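Local coordinates for protein flavodoxin (Lactobacillus reuteri, PDB 5VEG) that is a microcompartment-associated flavodoxin that binds flavin mononucleotide and probably donates low-potential electrons to redox enzymes, at residues G42-V47 and C84-D89; E126-T131 and K150-L155. All blocks are in the same frame, centred on the assembly; numbering follows the deposited sequence.

Interaction 1 of 2, residues G42-V47 and C84-D89. With FMN (flavin mononucleotide), chain D.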
ATOM      1  N   GLY A  42     -14.381   3.876  -1.756  1.00 38.90           N
ATOM      2  CA  GLY A  42     -13.673   4.793  -0.895  1.00 31.75           C
ATOM      3  C   GLY A  42     -12.948   4.180   0.282  1.00 29.86           C
ATOM      4  O   GLY A  42     -12.183   4.890   0.940  1.00 31.15           O
ATOM      5  N   ASN A  43     -13.177   2.896   0.590  1.00 33.45           N
ATOM      6  CA  ASN A  43     -12.574   2.320   1.788  1.00 29.82           C
ATOM      7  C   ASN A  43     -11.049   2.322   1.702  1.00 24.47           C
ATOM      8  O   ASN A  43     -10.371   2.655   2.675  1.00 27.41           O
ATOM      9  CB  ASN A  43     -13.096   0.894   2.019  1.00 24.94           C
ATOM     10  CG  ASN A  43     -14.539   0.875   2.528  1.00 32.39           C
ATOM     11  OD1 ASN A  43     -15.032   1.871   3.057  1.00 29.42           O
ATOM     12  ND2 ASN A  43     -15.223  -0.257   2.346  1.00 28.66           N
ATOM     13  N   ASN A  44     -10.496   1.938   0.555  1.00 26.29           N
ATOM     14  CA  ASN A  44      -9.045   1.883   0.414  1.00 26.43           C
ATOM     15  C   ASN A  44      -8.423   3.250   0.243  1.00 28.46           C
ATOM     16  O   ASN A  44      -7.235   3.416   0.548  1.00 30.86           O
ATOM     17  CB  ASN A  44      -8.677   0.986  -0.754  1.00 20.71           C
ATOM     18  CG  ASN A  44      -8.754  -0.467  -0.382  1.00 26.96           C
ATOM     19  OD1 ASN A  44      -7.789  -1.024   0.132  1.00 26.10           O
ATOM     20  ND2 ASN A  44      -9.912  -1.089  -0.614  1.00 27.68           N
ATOM     21  N   GLU A  45      -9.191   4.233  -0.236  1.00 30.10           N
ATOM     22  CA  GLU A  45      -8.719   5.611  -0.186  1.00 31.70           C
ATOM     23  C   GLU A  45      -8.704   6.116   1.248  1.00 30.27           C
ATOM     24  O   GLU A  45      -7.786   6.841   1.652  1.00 29.67           O
ATOM     25  CB  GLU A  45      -9.592   6.503  -1.066  1.00 31.93           C
ATOM     26  CG  GLU A  45      -9.242   7.961  -0.940  1.00 33.96           C
ATOM     27  CD  GLU A  45     -10.037   8.852  -1.872  1.00 41.30           C
ATOM     28  OE1 GLU A  45     -10.782   8.325  -2.734  1.00 38.34           O
ATOM     29  OE2 GLU A  45      -9.888  10.089  -1.742  1.00 44.27           O
ATOM     30  N   GLU A  46      -9.712   5.729   2.035  1.00 31.29           N
ATOM     31  CA  GLU A  46      -9.681   5.998   3.470  1.00 31.54           C
ATOM     32  C   GLU A  46      -8.439   5.392   4.115  1.00 31.36           C
ATOM     33  O   GLU A  46      -7.756   6.057   4.906  1.00 32.00           O
ATOM     34  CB  GLU A  46     -10.960   5.453   4.123  1.00 29.77           C
ATOM     35  CG  GLU A  46     -11.244   5.953   5.514  1.00 42.34           C
ATOM     36  CD  GLU A  46     -12.632   5.522   6.009  1.00 56.42           C
ATOM     37  OE1 GLU A  46     -13.443   5.027   5.189  1.00 50.82           O
ATOM     38  OE2 GLU A  46     -12.915   5.683   7.216  1.00 53.28           O
ATOM     39  N   VAL A  47      -8.114   4.139   3.776  1.00 28.72           N
ATOM     40  CA  VAL A  47      -6.917   3.500   4.333  1.00 27.87           C
ATOM     41  C   VAL A  47      -5.668   4.284   3.942  1.00 26.09           C
ATOM     42  O   VAL A  47      -4.804   4.571   4.777  1.00 27.51           O
ATOM     43  CB  VAL A  47      -6.818   2.037   3.872  1.00 30.77           C
ATOM     44  CG1 VAL A  47      -5.433   1.426   4.247  1.00 23.82           C
ATOM     45  CG2 VAL A  47      -7.992   1.195   4.448  1.00 27.00           C
ATOM     46  N   CYS A  84      -2.287   0.698  -1.334  1.00 27.84           N
ATOM     47  CA  CYS A  84      -3.512   0.360  -0.621  1.00 28.97           C
ATOM     48  C   CYS A  84      -4.569   0.036  -1.668  1.00 33.72           C
ATOM     49  O   CYS A  84      -5.020   0.931  -2.381  1.00 29.90           O
ATOM     50  CB  CYS A  84      -3.970   1.507   0.284  1.00 21.73           C
ATOM     51  SG  CYS A  84      -2.767   2.059   1.539  1.00 30.43           S
ATOM     52  N   ALA A  85      -4.979  -1.230  -1.773  1.00 26.22           N
ATOM     53  CA  ALA A  85      -5.843  -1.608  -2.884  1.00 27.22           C
ATOM     54  C   ALA A  85      -6.813  -2.709  -2.483  1.00 27.93           C
ATOM     55  O   ALA A  85      -6.488  -3.583  -1.675  1.00 24.86           O
ATOM     56  CB  ALA A  85      -5.037  -2.079  -4.096  1.00 24.81           C
ATOM     57  N   TYR A  86      -7.990  -2.683  -3.111  1.00 26.31           N
ATOM     58  CA  TYR A  86      -9.049  -3.638  -2.805  1.00 23.12           C
ATOM     59  C   TYR A  86      -8.830  -4.949  -3.552  1.00 31.34           C
ATOM     60  O   TYR A  86      -7.968  -5.068  -4.431  1.00 28.07           O
ATOM     61  CB  TYR A  86     -10.422  -3.061  -3.175  1.00 26.43           C
ATOM     62  CG  TYR A  86     -10.585  -2.785  -4.663  1.00 28.79           C
ATOM     63  CD1 TYR A  86     -10.970  -3.793  -5.547  1.00 27.60           C
ATOM     64  CD2 TYR A  86     -10.346  -1.509  -5.184  1.00 30.83           C
ATOM     65  CE1 TYR A  86     -11.117  -3.535  -6.926  1.00 32.16           C
ATOM     66  CE2 TYR A  86     -10.484  -1.245  -6.550  1.00 30.24           C
ATOM     67  CZ  TYR A  86     -10.868  -2.258  -7.411  1.00 32.18           C
ATOM     68  OH  TYR A  86     -11.000  -1.998  -8.763  1.00 35.21           O
ATOM     69  N   THR A  87      -9.649  -5.935  -3.193  1.00 25.31           N
ATOM     70  CA  THR A  87      -9.771  -7.209  -3.879  1.00 27.85           C
ATOM     71  C   THR A  87     -11.220  -7.358  -4.345  1.00 32.09           C
ATOM     72  O   THR A  87     -12.153  -6.974  -3.629  1.00 29.02           O
ATOM     73  CB  THR A  87      -9.386  -8.370  -2.949  1.00 26.04           C
ATOM     74  OG1 THR A  87      -8.045  -8.182  -2.454  1.00 26.34           O
ATOM     75  CG2 THR A  87      -9.475  -9.689  -3.686  1.00 27.20           C
ATOM     76  N   TYR A  88     -11.413  -7.908  -5.542  1.00 30.67           N
ATOM     77  CA  TYR A  88     -12.738  -8.011  -6.146  1.00 35.39           C
ATOM     78  C   TYR A  88     -12.974  -9.426  -6.656  1.00 37.11           C
ATOM     79  O   TYR A  88     -12.059 -10.251  -6.696  1.00 47.21           O
ATOM     80  CB  TYR A  88     -12.904  -7.008  -7.294  1.00 35.19           C
ATOM     81  CG  TYR A  88     -14.251  -6.321  -7.313  1.00 35.81           C
ATOM     82  CD1 TYR A  88     -14.713  -5.634  -6.200  1.00 39.94           C
ATOM     83  CD2 TYR A  88     -15.051  -6.350  -8.446  1.00 44.35           C
ATOM     84  CE1 TYR A  88     -15.937  -5.001  -6.214  1.00 47.88           C
ATOM     85  CE2 TYR A  88     -16.278  -5.714  -8.477  1.00 43.08           C
ATOM     86  CZ  TYR A  88     -16.717  -5.041  -7.359  1.00 45.29           C
ATOM     87  OH  TYR A  88     -17.936  -4.405  -7.377  1.00 54.90           O
ATOM     88  N   ASP A  89     -14.226  -9.701  -7.017  1.00 44.33           N
ATOM     89  CA  ASP A  89     -14.632 -10.905  -7.751  1.00 42.77           C
ATOM     90  C   ASP A  89     -13.808 -12.132  -7.379  1.00 42.78           C
ATOM     91  O   ASP A  89     -13.167 -12.765  -8.217  1.00 55.45           O
ATOM     92  CB  ASP A  89     -14.552 -10.673  -9.257  1.00 59.14           C
ATOM     93  CG  ASP A  89     -15.729  -9.904  -9.783  1.00 59.36           C
ATOM     94  OD1 ASP A  89     -16.850 -10.457  -9.781  1.00 77.15           O
ATOM     95  OD2 ASP A  89     -15.525  -8.757 -10.219  1.00 71.08           O
TER
HETATM   96  N1  FMN D 201     -12.996  -8.519  -0.737  1.00 28.61           N
HETATM   97  C2  FMN D 201     -11.986  -9.438  -0.541  1.00 26.68           C
HETATM   98  O2  FMN D 201     -11.208  -9.291   0.397  1.00 26.30           O
HETATM   99  N3  FMN D 201     -11.858 -10.525  -1.381  1.00 26.36           N
HETATM  100  C4  FMN D 201     -12.738 -10.706  -2.427  1.00 26.62           C
HETATM  101  O4  FMN D 201     -12.594 -11.678  -3.161  1.00 30.30           O
HETATM  102  C4A FMN D 201     -13.768  -9.787  -2.635  1.00 26.60           C
HETATM  103  N5  FMN D 201     -14.664  -9.944  -3.679  1.00 29.94           N
HETATM  104  C5A FMN D 201     -15.670  -9.001  -3.851  1.00 32.47           C
HETATM  105  C6  FMN D 201     -16.596  -9.131  -4.891  1.00 41.91           C
HETATM  106  C7  FMN D 201     -17.609  -8.180  -5.060  1.00 36.20           C
HETATM  107  C7M FMN D 201     -18.610  -8.314  -6.175  1.00 34.70           C
HETATM  108  C8  FMN D 201     -17.708  -7.105  -4.184  1.00 36.61           C
HETATM  109  C8M FMN D 201     -18.801  -6.087  -4.364  1.00 35.59           C
HETATM  110  C9  FMN D 201     -16.795  -6.970  -3.142  1.00 28.54           C
HETATM  111  C9A FMN D 201     -15.777  -7.911  -2.990  1.00 31.14           C
HETATM  112  N10 FMN D 201     -14.875  -7.754  -1.961  1.00 27.14           N
HETATM  113  C10 FMN D 201     -13.886  -8.694  -1.777  1.00 28.83           C
HETATM  114  C1' FMN D 201     -15.043  -6.610  -1.005  1.00 26.14           C
HETATM  115  C2' FMN D 201     -14.272  -5.325  -1.278  1.00 29.21           C
HETATM  116  O2' FMN D 201     -12.906  -5.635  -1.376  1.00 29.62           O
HETATM  117  C3' FMN D 201     -14.494  -4.485  -0.034  1.00 31.24           C
HETATM  118  O3' FMN D 201     -15.838  -4.049   0.062  1.00 31.22           O
HETATM  119  C4' FMN D 201     -13.585  -3.274   0.024  1.00 28.19           C
HETATM  120  O4' FMN D 201     -13.798  -2.626   1.252  1.00 25.70           O
HETATM  121  C5' FMN D 201     -13.924  -2.295  -1.087  1.00 29.45           C
HETATM  122  O5' FMN D 201     -12.916  -1.307  -1.071  1.00 30.96           O
HETATM  123  P   FMN D 201     -13.143   0.113  -1.796  1.00 29.93           P
HETATM  124  O1P FMN D 201     -14.260   0.833  -1.073  1.00 32.54           O
HETATM  125  O2P FMN D 201     -11.847   0.889  -1.642  1.00 30.55           O
HETATM  126  O3P FMN D 201     -13.542  -0.088  -3.227  1.00 29.91           O

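Interaction 2 of 2, residues E126-T131 and K150-L155. With FMN (flavin mononucleotide), chain D.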
ATOM      1  N   GLU A 126     -10.634 -17.343   2.055  1.00 27.36           N
ATOM      2  CA  GLU A 126      -9.242 -17.381   1.630  1.00 31.14           C
ATOM      3  C   GLU A 126      -8.953 -16.403   0.512  1.00 33.81           C
ATOM      4  O   GLU A 126      -7.795 -16.274   0.114  1.00 32.72           O
ATOM      5  CB  GLU A 126      -8.853 -18.800   1.210  1.00 37.53           C
ATOM      6  CG  GLU A 126      -9.178 -19.849   2.293  1.00 48.66           C
ATOM      7  CD  GLU A 126      -8.054 -20.848   2.545  1.00 57.94           C
ATOM      8  OE1 GLU A 126      -6.886 -20.428   2.734  1.00 55.31           O
ATOM      9  OE2 GLU A 126      -8.353 -22.061   2.582  1.00 52.98           O
ATOM     10  N   TYR A 127      -9.963 -15.700   0.016  1.00 28.96           N
ATOM     11  CA  TYR A 127      -9.771 -14.612  -0.931  1.00 29.28           C
ATOM     12  C   TYR A 127      -9.763 -13.247  -0.252  1.00 25.72           C
ATOM     13  O   TYR A 127      -9.792 -12.220  -0.942  1.00 32.12           O
ATOM     14  CB  TYR A 127     -10.853 -14.670  -2.014  1.00 30.73           C
ATOM     15  CG  TYR A 127     -10.657 -15.863  -2.923  1.00 35.08           C
ATOM     16  CD1 TYR A 127      -9.451 -16.055  -3.593  1.00 36.08           C
ATOM     17  CD2 TYR A 127     -11.653 -16.816  -3.076  1.00 36.98           C
ATOM     18  CE1 TYR A 127      -9.252 -17.154  -4.410  1.00 40.78           C
ATOM     19  CE2 TYR A 127     -11.467 -17.917  -3.894  1.00 44.66           C
ATOM     20  CZ  TYR A 127     -10.266 -18.079  -4.558  1.00 47.30           C
ATOM     21  OH  TYR A 127     -10.082 -19.173  -5.361  1.00 49.03           O
ATOM     22  N   PHE A 128      -9.744 -13.214   1.084  1.00 26.07           N
ATOM     23  CA  PHE A 128      -9.686 -11.973   1.846  1.00 26.08           C
ATOM     24  C   PHE A 128      -8.432 -11.165   1.531  1.00 26.42           C
ATOM     25  O   PHE A 128      -7.318 -11.591   1.841  1.00 25.90           O
ATOM     26  CB  PHE A 128      -9.731 -12.274   3.349  1.00 22.91           C
ATOM     27  CG  PHE A 128      -9.720 -11.039   4.224  1.00 23.92           C
ATOM     28  CD1 PHE A 128     -10.640 -10.020   4.015  1.00 22.67           C
ATOM     29  CD2 PHE A 128      -8.801 -10.922   5.279  1.00 22.57           C
ATOM     30  CE1 PHE A 128     -10.640  -8.879   4.823  1.00 27.30           C
ATOM     31  CE2 PHE A 128      -8.789  -9.802   6.103  1.00 26.62           C
ATOM     32  CZ  PHE A 128      -9.707  -8.771   5.878  1.00 30.59           C
ATOM     33  N   ASN A 129      -8.600  -9.997   0.924  1.00 26.06           N
ATOM     34  CA  ASN A 129      -7.484  -9.066   0.690  1.00 27.08           C
ATOM     35  C   ASN A 129      -6.328  -9.714  -0.075  1.00 27.13           C
ATOM     36  O   ASN A 129      -5.164  -9.430   0.186  1.00 28.92           O
ATOM     37  CB  ASN A 129      -6.980  -8.469   2.016  1.00 24.54           C
ATOM     38  CG  ASN A 129      -7.681  -7.176   2.362  1.00 26.97           C
ATOM     39  OD1 ASN A 129      -7.840  -6.309   1.505  1.00 27.30           O
ATOM     40  ND2 ASN A 129      -8.121  -7.042   3.608  1.00 24.86           N
ATOM     41  N   THR A 130      -6.638 -10.595  -1.031  1.00 24.55           N
ATOM     42  CA  THR A 130      -5.569 -11.232  -1.798  1.00 25.29           C
ATOM     43  C   THR A 130      -4.729 -10.204  -2.560  1.00 29.00           C
ATOM     44  O   THR A 130      -3.562 -10.459  -2.868  1.00 22.45           O
ATOM     45  CB  THR A 130      -6.140 -12.249  -2.789  1.00 30.78           C
ATOM     46  OG1 THR A 130      -7.086 -11.600  -3.644  1.00 46.46           O
ATOM     47  CG2 THR A 130      -6.842 -13.358  -2.075  1.00 31.49           C
ATOM     48  N   THR A 131      -5.303  -9.052  -2.889  1.00 24.46           N
ATOM     49  CA  THR A 131      -4.525  -8.053  -3.615  1.00 23.87           C
ATOM     50  C   THR A 131      -3.351  -7.557  -2.778  1.00 30.51           C
ATOM     51  O   THR A 131      -2.277  -7.256  -3.322  1.00 27.91           O
ATOM     52  CB  THR A 131      -5.442  -6.906  -4.039  1.00 26.06           C
ATOM     53  OG1 THR A 131      -6.399  -7.405  -4.983  1.00 28.19           O
ATOM     54  CG2 THR A 131      -4.656  -5.747  -4.670  1.00 25.13           C
ATOM     55  N   LYS A 150       2.216  -6.516   6.447  1.00 23.12           N
ATOM     56  CA  LYS A 150       1.079  -6.087   5.645  1.00 24.75           C
ATOM     57  C   LYS A 150      -0.178  -5.996   6.507  1.00 29.54           C
ATOM     58  O   LYS A 150      -0.351  -6.748   7.473  1.00 29.60           O
ATOM     59  CB  LYS A 150       0.863  -7.045   4.462  1.00 24.31           C
ATOM     60  CG  LYS A 150       0.417  -8.440   4.844  1.00 28.13           C
ATOM     61  CD  LYS A 150       0.374  -9.371   3.639  1.00 33.62           C
ATOM     62  CE  LYS A 150       1.657 -10.173   3.491  1.00 30.88           C
ATOM     63  NZ  LYS A 150       1.391 -11.354   2.633  1.00 41.47           N
ATOM     64  N   VAL A 151      -1.058  -5.049   6.171  1.00 25.47           N
ATOM     65  CA  VAL A 151      -2.243  -4.786   6.987  1.00 25.32           C
ATOM     66  C   VAL A 151      -3.495  -5.103   6.171  1.00 25.86           C
ATOM     67  O   VAL A 151      -3.725  -4.516   5.106  1.00 25.67           O
ATOM     68  CB  VAL A 151      -2.273  -3.347   7.521  1.00 30.50           C
ATOM     69  CG1 VAL A 151      -3.556  -3.100   8.289  1.00 28.25           C
ATOM     70  CG2 VAL A 151      -1.077  -3.104   8.436  1.00 29.45           C
ATOM     71  N   LYS A 152      -4.321  -6.001   6.697  1.00 27.95           N
ATOM     72  CA  LYS A 152      -5.526  -6.483   6.032  1.00 25.73           C
ATOM     73  C   LYS A 152      -6.730  -6.045   6.853  1.00 29.77           C
ATOM     74  O   LYS A 152      -6.923  -6.508   7.982  1.00 27.44           O
ATOM     75  CB  LYS A 152      -5.490  -7.999   5.874  1.00 27.01           C
ATOM     76  CG  LYS A 152      -4.523  -8.491   4.805  1.00 31.12           C
ATOM     77  CD  LYS A 152      -4.784  -9.969   4.541  1.00 35.86           C
ATOM     78  CE  LYS A 152      -4.091 -10.463   3.288  1.00 37.89           C
ATOM     79  NZ  LYS A 152      -4.612 -11.810   2.897  1.00 32.73           N
ATOM     80  N   ILE A 153      -7.534  -5.162   6.288  1.00 28.68           N
ATOM     81  CA  ILE A 153      -8.643  -4.546   7.000  1.00 29.04           C
ATOM     82  C   ILE A 153      -9.951  -5.115   6.467  1.00 28.03           C
ATOM     83  O   ILE A 153     -10.086  -5.378   5.263  1.00 25.29           O
ATOM     84  CB  ILE A 153      -8.578  -3.015   6.855  1.00 28.80           C
ATOM     85  CG1 ILE A 153      -7.429  -2.482   7.719  1.00 30.28           C
ATOM     86  CG2 ILE A 153      -9.908  -2.357   7.237  1.00 30.57           C
ATOM     87  CD1 ILE A 153      -6.827  -1.190   7.208  1.00 35.27           C
ATOM     88  N   ASP A 154     -10.909  -5.316   7.368  1.00 26.03           N
ATOM     89  CA  ASP A 154     -12.249  -5.762   6.988  1.00 25.75           C
ATOM     90  C   ASP A 154     -13.142  -4.536   6.808  1.00 27.95           C
ATOM     91  O   ASP A 154     -13.521  -3.884   7.789  1.00 38.02           O
ATOM     92  CB  ASP A 154     -12.808  -6.722   8.038  1.00 25.50           C
ATOM     93  CG  ASP A 154     -14.176  -7.282   7.655  1.00 34.55           C
ATOM     94  OD1 ASP A 154     -14.323  -7.867   6.564  1.00 31.58           O
ATOM     95  OD2 ASP A 154     -15.114  -7.144   8.455  1.00 36.02           O
ATOM     96  N   LEU A 155     -13.461  -4.217   5.554  1.00 26.96           N
ATOM     97  CA  LEU A 155     -14.424  -3.169   5.188  1.00 28.50           C
ATOM     98  C   LEU A 155     -13.886  -1.830   5.678  1.00 34.43           C
ATOM     99  O   LEU A 155     -12.740  -1.468   5.344  1.00 32.79           O
ATOM    100  CB  LEU A 155     -15.820  -3.545   5.717  1.00 30.21           C
ATOM    101  CG  LEU A 155     -16.498  -4.790   5.158  1.00 29.52           C
ATOM    102  CD1 LEU A 155     -17.952  -4.848   5.632  1.00 35.13           C
ATOM    103  CD2 LEU A 155     -16.431  -4.843   3.633  1.00 28.32           C
TER
HETATM  104  N1  FMN D 201     -12.996  -8.519  -0.737  1.00 28.61           N
HETATM  105  C2  FMN D 201     -11.986  -9.438  -0.541  1.00 26.68           C
HETATM  106  O2  FMN D 201     -11.208  -9.291   0.397  1.00 26.30           O
HETATM  107  N3  FMN D 201     -11.858 -10.525  -1.381  1.00 26.36           N
HETATM  108  C4  FMN D 201     -12.738 -10.706  -2.427  1.00 26.62           C
HETATM  109  O4  FMN D 201     -12.594 -11.678  -3.161  1.00 30.30           O
HETATM  110  C4A FMN D 201     -13.768  -9.787  -2.635  1.00 26.60           C
HETATM  111  N5  FMN D 201     -14.664  -9.944  -3.679  1.00 29.94           N
HETATM  112  C5A FMN D 201     -15.670  -9.001  -3.851  1.00 32.47           C
HETATM  113  C6  FMN D 201     -16.596  -9.131  -4.891  1.00 41.91           C
HETATM  114  C7  FMN D 201     -17.609  -8.180  -5.060  1.00 36.20           C
HETATM  115  C7M FMN D 201     -18.610  -8.314  -6.175  1.00 34.70           C
HETATM  116  C8  FMN D 201     -17.708  -7.105  -4.184  1.00 36.61           C
HETATM  117  C8M FMN D 201     -18.801  -6.087  -4.364  1.00 35.59           C
HETATM  118  C9  FMN D 201     -16.795  -6.970  -3.142  1.00 28.54           C
HETATM  119  C9A FMN D 201     -15.777  -7.911  -2.990  1.00 31.14           C
HETATM  120  N10 FMN D 201     -14.875  -7.754  -1.961  1.00 27.14           N
HETATM  121  C10 FMN D 201     -13.886  -8.694  -1.777  1.00 28.83           C
HETATM  122  C1' FMN D 201     -15.043  -6.610  -1.005  1.00 26.14           C
HETATM  123  C2' FMN D 201     -14.272  -5.325  -1.278  1.00 29.21           C
HETATM  124  O2' FMN D 201     -12.906  -5.635  -1.376  1.00 29.62           O
HETATM  125  C3' FMN D 201     -14.494  -4.485  -0.034  1.00 31.24           C
HETATM  126  O3' FMN D 201     -15.838  -4.049   0.062  1.00 31.22           O
HETATM  127  C4' FMN D 201     -13.585  -3.274   0.024  1.00 28.19           C
HETATM  128  O4' FMN D 201     -13.798  -2.626   1.252  1.00 25.70           O
HETATM  129  C5' FMN D 201     -13.924  -2.295  -1.087  1.00 29.45           C
HETATM  130  O5' FMN D 201     -12.916  -1.307  -1.071  1.00 30.96           O
HETATM  131  P   FMN D 201     -13.143   0.113  -1.796  1.00 29.93           P
HETATM  132  O1P FMN D 201     -14.260   0.833  -1.073  1.00 32.54           O
HETATM  133  O2P FMN D 201     -11.847   0.889  -1.642  1.00 30.55           O
HETATM  134  O3P FMN D 201     -13.542  -0.088  -3.227  1.00 29.91           O

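Interaction 1 of 2, residues G42-V47 and C84-D89
Asn44, in the first turn of helix 43-56, comes closest to Ala85 near the C-terminal end of strand 80-85, with 5.8 Å between their CA atoms. Deeper in, the CG1 methyl of Val47 rests against SG of Cys84 at 3.9 Å. The Asn44 side chain lies between helix and strand. Its CG is anti to the carbonyl carbon and beside the backbone N (chi1 -79°), and the backbone N and ND2 both bond the phosphate atom O2P of FMN, at 2.8 and 3.0 Å. OD1 packs against the Ala85 carbonyl carbon and accepts a hydrogen bond from the backbone N of Ser119, while ND2 sits 3.3 Å from CB of Tyr86. Asn43 divides its two donors: its backbone N bonds O1P at 2.9 Å and its ND2 makes a nearly straight bond to the ribityl O4' (173°). In the loop that follows the strand, the carbonyl O of Thr87 accepts a hydrogen bond from O2' of FMN at 2.7 Å, and C7 of the flavin lies over one face of the Tyr88 ring, toward the tyrosine rim. A phosphate held by backbone N-H groups at a helix N terminus is the classic flavodoxin arrangement; the helix dipole would probably help to stabilise its negative charge without any basic side chain from these two segments.

Interaction 2 of 2, residues E126-T131 and K150-L155
Phe128 turns CG anti to its backbone N (chi1 -178°), carrying its ring toward strand 145-154, and Lys152 sets CG anti to its carbonyl carbon (chi1 -73°) before running extended the other way, so that the two side chains run antiparallel alongside one another. CE2 of the ring lies 3.8 Å from CB of Lys152. The neighbouring CZ approaches the carbonyl O of Ile153 at 3.5 Å, and the backbone N of Asp154 lies in plane at the edge. The extended lysine passes alongside CB of Asn129, and its NZ donates to the carbonyl O of Phe128 at 2.9 Å, arriving nearly in line with the C=O bond (163°). The same ammonium group forms a salt bridge with Asp133, so it links the loop to the helix that follows. Asn129 adds a second bond across the contact: ND2 donates to O of Ile153 at 3.1 Å, from above the carbonyl plane, with the acceptor close to the plane of the amide. This ND2 also stands 3.2 Å above one face of the Phe128 ring, toward its rim.

The type II turn from Tyr127 to Thr130 presents its backbone to the flavin. Tyr127 O accepts a hydrogen bond from N3 of FMN at 2.7 Å, and Asn129 N donates to O2 at 2.8 Å, a complementary pair that reads the pyrimidine edge of the isoalloxazine. Asn129 is the N-cap residue of helix 130-141, which connects strand 113-120 to the edge strand 145-154 in a beta-alpha-beta unit; Val151 and Ile153 turn away from the loop to pack against helix 159-176.

Overall arrangement
From the N terminus, strand 31-38 leads into the phosphate-binding turn and helix 43-56; strand 60-66 and helix 72-75 follow before strand 80-85 returns to that helix and closes interaction 1. Helix 98-105 and strand 113-120 come next, and interaction 2 then closes the loop that runs through helix 130-141 to strand 145-154. The two contacts are in series, neither nested nor crossed, with centres about 9 Å apart. They meet where Thr87 and Tyr86 touch the start of helix 130-141, including a probable hydrogen bond between Thr87 OG1 and Thr131 N. Together they fasten the start of helix 43-56 and the turn before helix 130-141 to two strands of one parallel sheet, beside a single FMN.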